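Side-chain contacts in secretory pathway GDP dissociation inhibitor (Saccharomyces cerevisiae, PDB 2BCG), which regulates the GDP/GTP exchange of the Rab GTPase SEC4 by blocking release of GDP, and extracts GDP-bound YPT7 from vacuolar membranes: residues I195-A198 / N204-Y207; S416-A419 / E424-T427. All coordinates share one frame; numbering follows the deposited sequence.

How the contacts relate
Both contacts tie a helix to a loop that lies close to it in sequence, and each relies on one aspartate that takes a hydrogen bond from a side chain opposite. In contact 1 the loop follows helix 189-199; in contact 2 it precedes helix 424-438, the last helix of the chain. Their centres are about 17 Å apart and their nearest atoms about 9 Å, so they do not touch. In contact 1, G196 is about 11 Å from a bound geranylgeranyl group, too far to touch it, and M199, further along the same helix, lines a geranylgeranyl pocket. Contact 2 belongs to the central part of the chain, its centre about 5 Å from the chain centre.

Contact 1: I195-A198 / N204-Y207; sequences IGHA and NDDY
N204, just past helix 189-199, brings its backbone carbonyl carbon 4.0 Å from CE1 of the H197 imidazole. Its CB points away from the helix, and the amide works locally: OD1 accepts a hydrogen bond from the backbone N of D206, two residues further on, at 3.2 Å, which makes an Asx turn.

D205 supplies the polar link. H197 NE2 donates to D205 OD2 at 2.7 Å, and the N-H...O angle of 165° makes it nearly straight. The oxygen lies close to the imidazole plane, at the ring edge; the donor comes from above the carboxylate plane, and ring and carboxylate stand 83° apart. H197 has its CG anti to the carbonyl carbon (chi1 -65°), which swings the ring out beside the helix towards the loop. On the far side of that ring ND1 is bonded to D344 OD1, so both nitrogens are held and the ring's rotation is fixed. Such a His-carboxylate hydrogen bond here pins the helix's C-terminal turns, including a wider pi-type turn at 195-198, to the loop leading to helix 212-229.

Y207 then runs back to the helix, its CB pointing toward it. The phenol end settles on the bare backbone of G196, with Y207 OH 3.3 Å from G196 CA. That hydroxyl hydrogen-bonds Y182 OH on helix 178-184, and the ring stacks with W202, a residue of the same loop whose backbone is hydrogen-bonded to that of G196.

Contact 2: S416-A419 / E424-T427; sequences SYDA and ESMT
S425 and D418 make the polar half of this contact, one from the first turn of a helix and the other from the loop leading into it. The serine hydroxyl OG donates to D418 OD1 at 2.7 Å, and S425 CB follows at 3.3 Å from the same oxygen. OG comes in from above the carboxylate plane, 36° out of it. D418 CG sits between its own backbone N and carbonyl carbon (chi1 68°), which carries the carboxylate across to the helix. OD2 has separate partners, a salt bridge to K89 NZ and a hydrogen bond with S420 OG, so both oxygens are engaged; the lysine would be expected to stabilise the negative charge.

M426 carries the apolar half. Its CG is anti to the backbone N (chi1 180°) and meets the edge of the Y417 ring, CE1 lying 3.7 Å from it and CG close to the ring plane. The two side chains run alongside each other in the same direction. Beyond CG the methionine bends at chi2 and chi3, and its sulfur end leads off from the tyrosine, while Y417 continues to its hydroxyl, which is hydrogen-bonded to T22 N.

This is a strand-loop-helix connection, consistent with the Rossmann-like clan of the GDI family: strand 411-413, at the edge of the parallel five-stranded sheet, gives way to a loop that folds against the start of helix 424-438. Helix 21-32 meets both apolar partners, I21 touching Y417 and M426, and L97 of helix 96-104 also packs on M426.

Contact 1: I195-A198 / N204-Y207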
loop_
_atom_site.group_PDB
_atom_site.type_symbol
_atom_site.label_atom_id
_atom_site.label_comp_id
_atom_site.label_asym_id
_atom_site.label_seq_id
_atom_site.Cartn_x
_atom_site.Cartn_y
_atom_site.Cartn_z
ATOM N N ILE A 195 27.875 -9.469 -4.398
ATOM C CA ILE A 195 27.478 -8.212 -5.012
ATOM C C ILE A 195 26.236 -8.408 -5.869
ATOM O O ILE A 195 25.265 -7.639 -5.734
ATOM C CB ILE A 195 28.600 -7.619 -5.892
ATOM C CG1 ILE A 195 29.769 -7.230 -4.995
ATOM C CG2 ILE A 195 28.075 -6.382 -6.697
ATOM C CD1 ILE A 195 31.078 -6.998 -5.791
ATOM N N GLY A 196 26.254 -9.424 -6.721
ATOM C CA GLY A 196 25.149 -9.680 -7.647
ATOM C C GLY A 196 23.825 -9.981 -6.945
ATOM O O GLY A 196 22.782 -9.453 -7.360
ATOM N N HIS A 197 23.878 -10.810 -5.897
ATOM C CA HIS A 197 22.646 -11.344 -5.255
ATOM C C HIS A 197 22.226 -10.560 -4.038
ATOM O O HIS A 197 21.018 -10.381 -3.826
ATOM C CB HIS A 197 22.785 -12.813 -4.891
ATOM C CG HIS A 197 22.942 -13.696 -6.080
ATOM N ND1 HIS A 197 21.942 -14.536 -6.519
ATOM C CD2 HIS A 197 23.964 -13.823 -6.965
ATOM C CE1 HIS A 197 22.347 -15.160 -7.610
ATOM N NE2 HIS A 197 23.568 -14.739 -7.905
ATOM N N ALA A 198 23.184 -10.086 -3.237
ATOM C CA ALA A 198 22.834 -9.324 -2.034
ATOM C C ALA A 198 22.744 -7.825 -2.257
ATOM O O ALA A 198 22.096 -7.147 -1.459
ATOM C CB ALA A 198 23.800 -9.610 -0.890
ATOM N N ASN A 204 19.317 -14.629 -10.225
ATOM C CA ASN A 204 20.113 -15.571 -10.995
ATOM C C ASN A 204 21.397 -14.900 -11.474
ATOM O O ASN A 204 21.582 -13.700 -11.268
ATOM C CB ASN A 204 19.303 -16.120 -12.183
ATOM C CG ASN A 204 18.755 -15.014 -13.077
ATOM O OD1 ASN A 204 19.498 -14.140 -13.540
ATOM N ND2 ASN A 204 17.449 -15.037 -13.313
ATOM N N ASP A 205 22.262 -15.687 -12.108
ATOM C CA ASP A 205 23.538 -15.189 -12.618
ATOM C C ASP A 205 23.563 -14.770 -14.085
ATOM O O ASP A 205 24.647 -14.566 -14.643
ATOM C CB ASP A 205 24.622 -16.231 -12.376
ATOM C CG ASP A 205 25.092 -16.240 -10.952
ATOM O OD1 ASP A 205 25.691 -17.252 -10.550
ATOM O OD2 ASP A 205 24.850 -15.233 -10.249
ATOM N N ASP A 206 22.393 -14.632 -14.702
ATOM C CA ASP A 206 22.314 -14.185 -16.100
ATOM C C ASP A 206 23.058 -12.867 -16.315
ATOM O O ASP A 206 23.711 -12.686 -17.346
ATOM C CB ASP A 206 20.867 -13.981 -16.526
ATOM C CG ASP A 206 20.056 -15.269 -16.538
ATOM O OD1 ASP A 206 20.627 -16.367 -16.332
ATOM O OD2 ASP A 206 18.823 -15.170 -16.766
ATOM N N TYR A 207 22.955 -11.951 -15.345
ATOM C CA TYR A 207 23.536 -10.591 -15.441
ATOM C C TYR A 207 25.048 -10.555 -15.730
ATOM O O TYR A 207 25.562 -9.542 -16.221
ATOM C CB TYR A 207 23.268 -9.798 -14.161
ATOM C CG TYR A 207 24.221 -10.160 -13.036
ATOM C CD1 TYR A 207 24.011 -11.306 -12.236
ATOM C CD2 TYR A 207 25.344 -9.368 -12.782
ATOM C CE1 TYR A 207 24.902 -11.641 -11.195
ATOM C CE2 TYR A 207 26.244 -9.686 -11.759
ATOM C CZ TYR A 207 26.029 -10.826 -10.984
ATOM O OH TYR A 207 26.916 -11.123 -9.977
#

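Contact 2: S416-A419 / E424-T427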
loop_
_atom_site.group_PDB
_atom_site.type_symbol
_atom_site.label_atom_id
_atom_site.label_comp_id
_atom_site.label_asym_id
_atom_site.label_seq_id
_atom_site.Cartn_x
_atom_site.Cartn_y
_atom_site.Cartn_z
ATOM N N SER A 416 1.841 -9.494 -13.978
ATOM C CA SER A 416 1.643 -10.104 -12.644
ATOM C C SER A 416 2.791 -9.720 -11.721
ATOM O O SER A 416 3.922 -9.496 -12.180
ATOM C CB SER A 416 1.585 -11.629 -12.713
ATOM O OG SER A 416 0.603 -12.081 -13.599
ATOM N N TYR A 417 2.528 -9.633 -10.414
ATOM C CA TYR A 417 3.626 -9.263 -9.484
ATOM C C TYR A 417 4.628 -10.402 -9.391
ATOM O O TYR A 417 4.241 -11.558 -9.210
ATOM C CB TYR A 417 3.048 -8.908 -8.108
ATOM C CG TYR A 417 2.079 -7.750 -8.244
ATOM C CD1 TYR A 417 2.564 -6.462 -8.512
ATOM C CD2 TYR A 417 0.697 -7.941 -8.186
ATOM C CE1 TYR A 417 1.720 -5.394 -8.732
ATOM C CE2 TYR A 417 -0.186 -6.854 -8.368
ATOM C CZ TYR A 417 0.341 -5.579 -8.639
ATOM O OH TYR A 417 -0.496 -4.502 -8.870
ATOM N N ASP A 418 5.897 -10.044 -9.566
ATOM C CA ASP A 418 6.926 -11.045 -9.829
ATOM C C ASP A 418 7.602 -11.528 -8.538
ATOM O O ASP A 418 7.160 -11.193 -7.431
ATOM C CB ASP A 418 7.928 -10.512 -10.879
ATOM C CG ASP A 418 8.779 -9.345 -10.383
ATOM O OD1 ASP A 418 9.351 -8.597 -11.237
ATOM O OD2 ASP A 418 8.931 -9.176 -9.160
ATOM N N ALA A 419 8.641 -12.352 -8.682
ATOM C CA ALA A 419 9.308 -12.973 -7.532
ATOM C C ALA A 419 10.337 -12.077 -6.861
ATOM O O ALA A 419 10.913 -12.457 -5.837
ATOM C CB ALA A 419 9.986 -14.248 -7.988
ATOM N N GLU A 424 10.635 -2.335 -7.200
ATOM C CA GLU A 424 11.182 -1.582 -8.339
ATOM C C GLU A 424 10.635 -2.061 -9.686
ATOM O O GLU A 424 10.340 -1.237 -10.573
ATOM C CB GLU A 424 12.708 -1.590 -8.319
ATOM C CG GLU A 424 13.311 -0.270 -8.670
ATOM C CD GLU A 424 12.861 0.907 -7.779
ATOM O OE1 GLU A 424 12.492 0.733 -6.578
ATOM O OE2 GLU A 424 12.871 2.025 -8.309
ATOM N N SER A 425 10.481 -3.373 -9.877
ATOM C CA SER A 425 9.954 -3.834 -11.168
ATOM C C SER A 425 8.465 -3.413 -11.350
ATOM O O SER A 425 7.999 -3.234 -12.488
ATOM C CB SER A 425 10.125 -5.344 -11.368
ATOM O OG SER A 425 9.375 -6.054 -10.400
ATOM N N MET A 426 7.733 -3.226 -10.249
ATOM C CA MET A 426 6.327 -2.786 -10.317
ATOM C C MET A 426 6.304 -1.321 -10.771
ATOM O O MET A 426 5.513 -0.981 -11.655
ATOM C CB MET A 426 5.618 -3.008 -8.965
ATOM C CG MET A 426 4.136 -2.584 -8.888
ATOM S SD MET A 426 3.927 -0.775 -8.714
ATOM C CE MET A 426 4.573 -0.566 -7.018
ATOM N N THR A 427 7.194 -0.470 -10.237
ATOM C CA THR A 427 7.216 0.935 -10.703
ATOM C C THR A 427 7.769 1.044 -12.132
ATOM O O THR A 427 7.375 1.930 -12.892
ATOM C CB THR A 427 7.932 1.892 -9.744
ATOM O OG1 THR A 427 9.204 1.358 -9.413
ATOM C CG2 THR A 427 7.111 2.040 -8.472
#